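Side-chain contacts in 70 kDa protein (Xanthomonas sp., PDB 4B2N), which cleaves rubber oxidatively as a processive dioxygenase that carries two covalently bound c-type hemes: residues S559-W562 with Q563-G566; L596-M599 with W600-V603. All blocks are in the same frame, centred on the assembly; numbering follows the deposited sequence.

Contact 1 (S559-W562 with Q563-G566); sequences SYDW and QKLG
Asp561 and Gly566 form an antiparallel hydrogen-bonded pair closing a tight turn, with Asp561 N giving its hydrogen to Gly566 O at 2.6 Å and Gly566 N returning one to Asp561 O at 3.2 Å. Leu565 N adds a weak bond to the same Asp561 O, so Leu565 and Gly566 both face Asp561 in a G1 beta bulge, Leu565 with positive phi (70°). The Asp561 carboxylate secures the turn from within: CG lies anti to the backbone N (chi1 -175°), carrying OD1 over two successive amides. Gln563 N meets Asp561 OD1 at 2.8 Å, nearly head-on to the C-O bond. Lys564 N, 3.0 Å from Asp561 OD1, comes from well above the carboxylate plane. Both donors lie on one face of it. OD2 rests against Lys564 CB, while the lysine chain runs on, extended, to a cation-pi contact with Trp525. Gly566 lies across one face of the Tyr560 ring, its O 3.3 Å above the ring plane and its CA in a CH-pi contact; the phenol OH is bonded to Trp510 O. The turn of the ribbon 560-561/566-567 packs against helix 649-660, where Lys564 touches Trp653 and Leu565 touches Ile656 and Lys660.

Contact 2 (L596-M599 with W600-V603); sequences LYSM and WDNV
Ser598 turns its OG anti to the backbone N (chi1 171°), back over the first turn of the following helix, while Asp601 swings CG beside its own N (chi1 -67°) and so brings its carboxylate alongside the serine. Ser598 is the N-cap: Asp601 N donates to Ser598 OG at 3.0 Å in a nearly straight bond, with 168° at the hydrogen. This satisfies an amide that has no preceding helical turn to supply a carbonyl. The Asp601 carboxylate stays close, OD2 lying 3.3 Å from Ser598 CB, and its negative charge at the start of the helix probably interacts favourably with the helix dipole. The regular backbone pattern begins here too, with a weak bond from Asn602 N to Ser598 O and a firmer one from Val603 N to Met599 O at 2.8 Å. On another side of the turn, the Tyr597 ring and the Asn602 side-chain amide lie in almost parallel planes, and Tyr597 OH passes 3.6 Å from Asn602 CB before bonding to Gln613 O. The same ring meets Trp242 edge-to-face and touches Pro615. Met599 CG lies 4.0 Å from Val603 CG2, a small apolar contact one helical turn apart. Ser598 caps helix 599-607, which starts shortly after helix 593-596 ends. Trp600, its NE1 bonded to Asp250 O, and Val603 pack this new helix against helix 253-261, touching Leu254, Leu257 and Leu261.

Contacts 1 and 2 are both local and follow one another along the chain, but they lie far apart in the fold: their centres are 35 Å from each other and their nearest atoms about 26 Å. In each, a side-chain oxygen accepts backbone N-H where the chain changes direction, from two amides at the hairpin turn of 559-566 and from one at the helix start in 596-603. In each a side chain also comes near a bound heme c: Leu565 at about 8 Å in contact 1, and Trp600 at about 7 Å in contact 2. Trp600 is also about 9 Å from the side chain of Cys194, a covalent attachment point of heme c #1.

Contact 1 (S559-W562 with Q563-G566)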
loop_
_atom_site.group_PDB
_atom_site.type_symbol
_atom_site.label_atom_id
_atom_site.label_comp_id
_atom_site.label_asym_id
_atom_site.label_seq_id
_atom_site.Cartn_x
_atom_site.Cartn_y
_atom_site.Cartn_z
ATOM N N SER A 559 7.951 -12.882 18.633
ATOM C CA SER A 559 8.304 -13.142 17.251
ATOM C C SER A 559 9.041 -12.015 16.622
ATOM O O SER A 559 9.579 -12.195 15.556
ATOM C CB SER A 559 7.095 -13.441 16.402
ATOM O OG SER A 559 6.522 -14.662 16.895
ATOM N N TYR A 560 9.042 -10.863 17.292
ATOM C CA TYR A 560 9.732 -9.685 16.787
ATOM C C TYR A 560 11.123 -9.645 17.375
ATOM O O TYR A 560 11.333 -10.220 18.458
ATOM C CB TYR A 560 8.902 -8.416 17.051
ATOM C CG TYR A 560 9.085 -7.353 15.950
ATOM C CD1 TYR A 560 8.537 -7.539 14.699
ATOM C CD2 TYR A 560 9.824 -6.229 16.169
ATOM C CE1 TYR A 560 8.650 -6.617 13.698
ATOM C CE2 TYR A 560 9.938 -5.259 15.164
ATOM C CZ TYR A 560 9.388 -5.472 13.935
ATOM O OH TYR A 560 9.501 -4.550 12.973
ATOM N N ASP A 561 12.060 -9.093 16.600
ATOM C CA ASP A 561 13.497 -8.971 16.952
ATOM C C ASP A 561 13.724 -7.539 17.390
ATOM O O ASP A 561 13.771 -6.634 16.543
ATOM C CB ASP A 561 14.366 -9.293 15.734
ATOM C CG ASP A 561 15.877 -9.308 16.067
ATOM O OD1 ASP A 561 16.238 -8.675 17.070
ATOM O OD2 ASP A 561 16.648 -9.945 15.309
ATOM N N TRP A 562 13.894 -7.321 18.710
ATOM C CA TRP A 562 14.038 -5.991 19.233
ATOM C C TRP A 562 15.471 -5.513 19.115
ATOM O O TRP A 562 15.762 -4.385 19.484
ATOM C CB TRP A 562 13.472 -5.864 20.664
ATOM C CG TRP A 562 12.057 -6.274 20.610
ATOM C CD1 TRP A 562 11.530 -7.542 20.840
ATOM C CD2 TRP A 562 10.950 -5.459 20.123
ATOM N NE1 TRP A 562 10.172 -7.533 20.617
ATOM C CE2 TRP A 562 9.764 -6.302 20.176
ATOM C CE3 TRP A 562 10.828 -4.129 19.718
ATOM C CZ2 TRP A 562 8.503 -5.829 19.766
ATOM C CZ3 TRP A 562 9.565 -3.644 19.367
ATOM C CH2 TRP A 562 8.426 -4.480 19.394
ATOM N N GLN A 563 16.380 -6.327 18.596
ATOM C CA GLN A 563 17.744 -5.822 18.434
ATOM C C GLN A 563 18.047 -5.392 17.025
ATOM O O GLN A 563 18.520 -4.288 16.784
ATOM C CB GLN A 563 18.795 -6.830 18.830
ATOM C CG GLN A 563 18.719 -7.234 20.297
ATOM C CD GLN A 563 19.368 -8.600 20.507
ATOM O OE1 GLN A 563 20.235 -9.022 19.716
ATOM N NE2 GLN A 563 18.936 -9.313 21.545
ATOM N N LYS A 564 17.777 -6.283 16.096
ATOM C CA LYS A 564 17.985 -6.006 14.681
ATOM C C LYS A 564 16.784 -5.332 14.007
ATOM O O LYS A 564 16.872 -4.956 12.814
ATOM C CB LYS A 564 18.328 -7.334 13.995
ATOM C CG LYS A 564 19.771 -7.699 14.287
ATOM C CD LYS A 564 20.213 -8.899 13.491
ATOM C CE LYS A 564 21.511 -9.446 14.064
ATOM N NZ LYS A 564 22.117 -10.369 13.064
ATOM N N LEU A 565 15.637 -5.295 14.734
ATOM C CA LEU A 565 14.455 -4.499 14.387
ATOM C C LEU A 565 13.812 -5.114 13.166
ATOM O O LEU A 565 14.042 -4.672 12.034
ATOM C CB LEU A 565 14.820 -3.024 14.135
ATOM C CG LEU A 565 14.145 -1.936 14.934
ATOM C CD1 LEU A 565 14.074 -2.259 16.422
ATOM C CD2 LEU A 565 14.898 -0.628 14.715
ATOM N N GLY A 566 12.962 -6.111 13.442
ATOM C CA GLY A 566 12.273 -6.869 12.401
ATOM C C GLY A 566 11.766 -8.212 12.907
ATOM O O GLY A 566 11.799 -8.450 14.116
#

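Contact 2 (L596-M599 with W600-V603)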
loop_
_atom_site.group_PDB
_atom_site.type_symbol
_atom_site.label_atom_id
_atom_site.label_comp_id
_atom_site.label_asym_id
_atom_site.label_seq_id
_atom_site.Cartn_x
_atom_site.Cartn_y
_atom_site.Cartn_z
ATOM N N LEU A 596 1.842 -18.547 -10.106
ATOM C CA LEU A 596 1.717 -17.980 -11.433
ATOM C C LEU A 596 0.374 -17.319 -11.678
ATOM O O LEU A 596 0.267 -16.545 -12.567
ATOM C CB LEU A 596 1.957 -19.040 -12.496
ATOM C CG LEU A 596 3.350 -19.671 -12.459
ATOM C CD1 LEU A 596 3.374 -20.801 -13.475
ATOM C CD2 LEU A 596 4.465 -18.658 -12.753
ATOM N N TYR A 597 -0.655 -17.621 -10.894
ATOM C CA TYR A 597 -1.968 -17.094 -11.249
ATOM C C TYR A 597 -2.122 -15.574 -11.103
ATOM O O TYR A 597 -1.689 -14.990 -10.111
ATOM C CB TYR A 597 -3.050 -17.774 -10.449
ATOM C CG TYR A 597 -4.448 -17.481 -10.943
ATOM C CD1 TYR A 597 -4.926 -18.057 -12.148
ATOM C CD2 TYR A 597 -5.306 -16.624 -10.215
ATOM C CE1 TYR A 597 -6.175 -17.806 -12.618
ATOM C CE2 TYR A 597 -6.568 -16.354 -10.692
ATOM C CZ TYR A 597 -7.009 -16.949 -11.896
ATOM O OH TYR A 597 -8.277 -16.707 -12.311
ATOM N N SER A 598 -2.827 -14.961 -12.069
ATOM C CA SER A 598 -3.161 -13.542 -11.997
ATOM C C SER A 598 -4.644 -13.450 -12.168
ATOM O O SER A 598 -5.162 -13.675 -13.281
ATOM C CB SER A 598 -2.544 -12.799 -13.134
ATOM O OG SER A 598 -3.042 -11.457 -13.166
ATOM N N MET A 599 -5.338 -13.096 -11.090
ATOM C CA MET A 599 -6.785 -12.869 -11.188
ATOM C C MET A 599 -7.054 -11.721 -12.179
ATOM O O MET A 599 -7.964 -11.787 -12.960
ATOM C CB MET A 599 -7.314 -12.580 -9.813
ATOM C CG MET A 599 -8.784 -12.390 -9.784
ATOM S SD MET A 599 -9.646 -13.943 -9.799
ATOM C CE MET A 599 -9.392 -14.383 -8.117
ATOM N N TRP A 600 -6.281 -10.627 -12.096
ATOM C CA TRP A 600 -6.528 -9.480 -12.987
ATOM C C TRP A 600 -6.471 -9.871 -14.452
ATOM O O TRP A 600 -7.411 -9.520 -15.201
ATOM C CB TRP A 600 -5.532 -8.336 -12.798
ATOM C CG TRP A 600 -5.374 -7.809 -11.374
ATOM C CD1 TRP A 600 -4.172 -7.657 -10.692
ATOM C CD2 TRP A 600 -6.403 -7.270 -10.485
ATOM N NE1 TRP A 600 -4.384 -7.123 -9.442
ATOM C CE2 TRP A 600 -5.718 -6.845 -9.266
ATOM C CE3 TRP A 600 -7.782 -7.119 -10.555
ATOM C CZ2 TRP A 600 -6.405 -6.333 -8.177
ATOM C CZ3 TRP A 600 -8.448 -6.513 -9.477
ATOM C CH2 TRP A 600 -7.797 -6.171 -8.304
ATOM N N ASP A 601 -5.404 -10.611 -14.843
ATOM C CA ASP A 601 -5.289 -11.125 -16.224
ATOM C C ASP A 601 -6.507 -11.900 -16.695
ATOM O O ASP A 601 -6.958 -11.714 -17.824
ATOM C CB ASP A 601 -4.060 -11.982 -16.426
ATOM C CG ASP A 601 -2.778 -11.174 -16.299
ATOM O OD1 ASP A 601 -2.804 -9.929 -16.337
ATOM O OD2 ASP A 601 -1.733 -11.807 -16.179
ATOM N N ASN A 602 -7.028 -12.775 -15.853
ATOM C CA ASN A 602 -8.133 -13.617 -16.263
ATOM C C ASN A 602 -9.422 -12.875 -16.241
ATOM O O ASN A 602 -10.289 -13.123 -17.080
ATOM C CB ASN A 602 -8.167 -14.931 -15.441
ATOM C CG ASN A 602 -6.920 -15.767 -15.750
ATOM O OD1 ASN A 602 -5.902 -15.724 -15.045
ATOM N ND2 ASN A 602 -6.949 -16.411 -16.886
ATOM N N VAL A 603 -9.552 -11.930 -15.311
ATOM C CA VAL A 603 -10.755 -11.042 -15.317
ATOM C C VAL A 603 -10.850 -10.248 -16.639
ATOM O O VAL A 603 -11.902 -10.159 -17.282
ATOM C CB VAL A 603 -10.722 -10.108 -14.061
ATOM C CG1 VAL A 603 -11.796 -9.010 -14.164
ATOM C CG2 VAL A 603 -10.992 -10.951 -12.824
#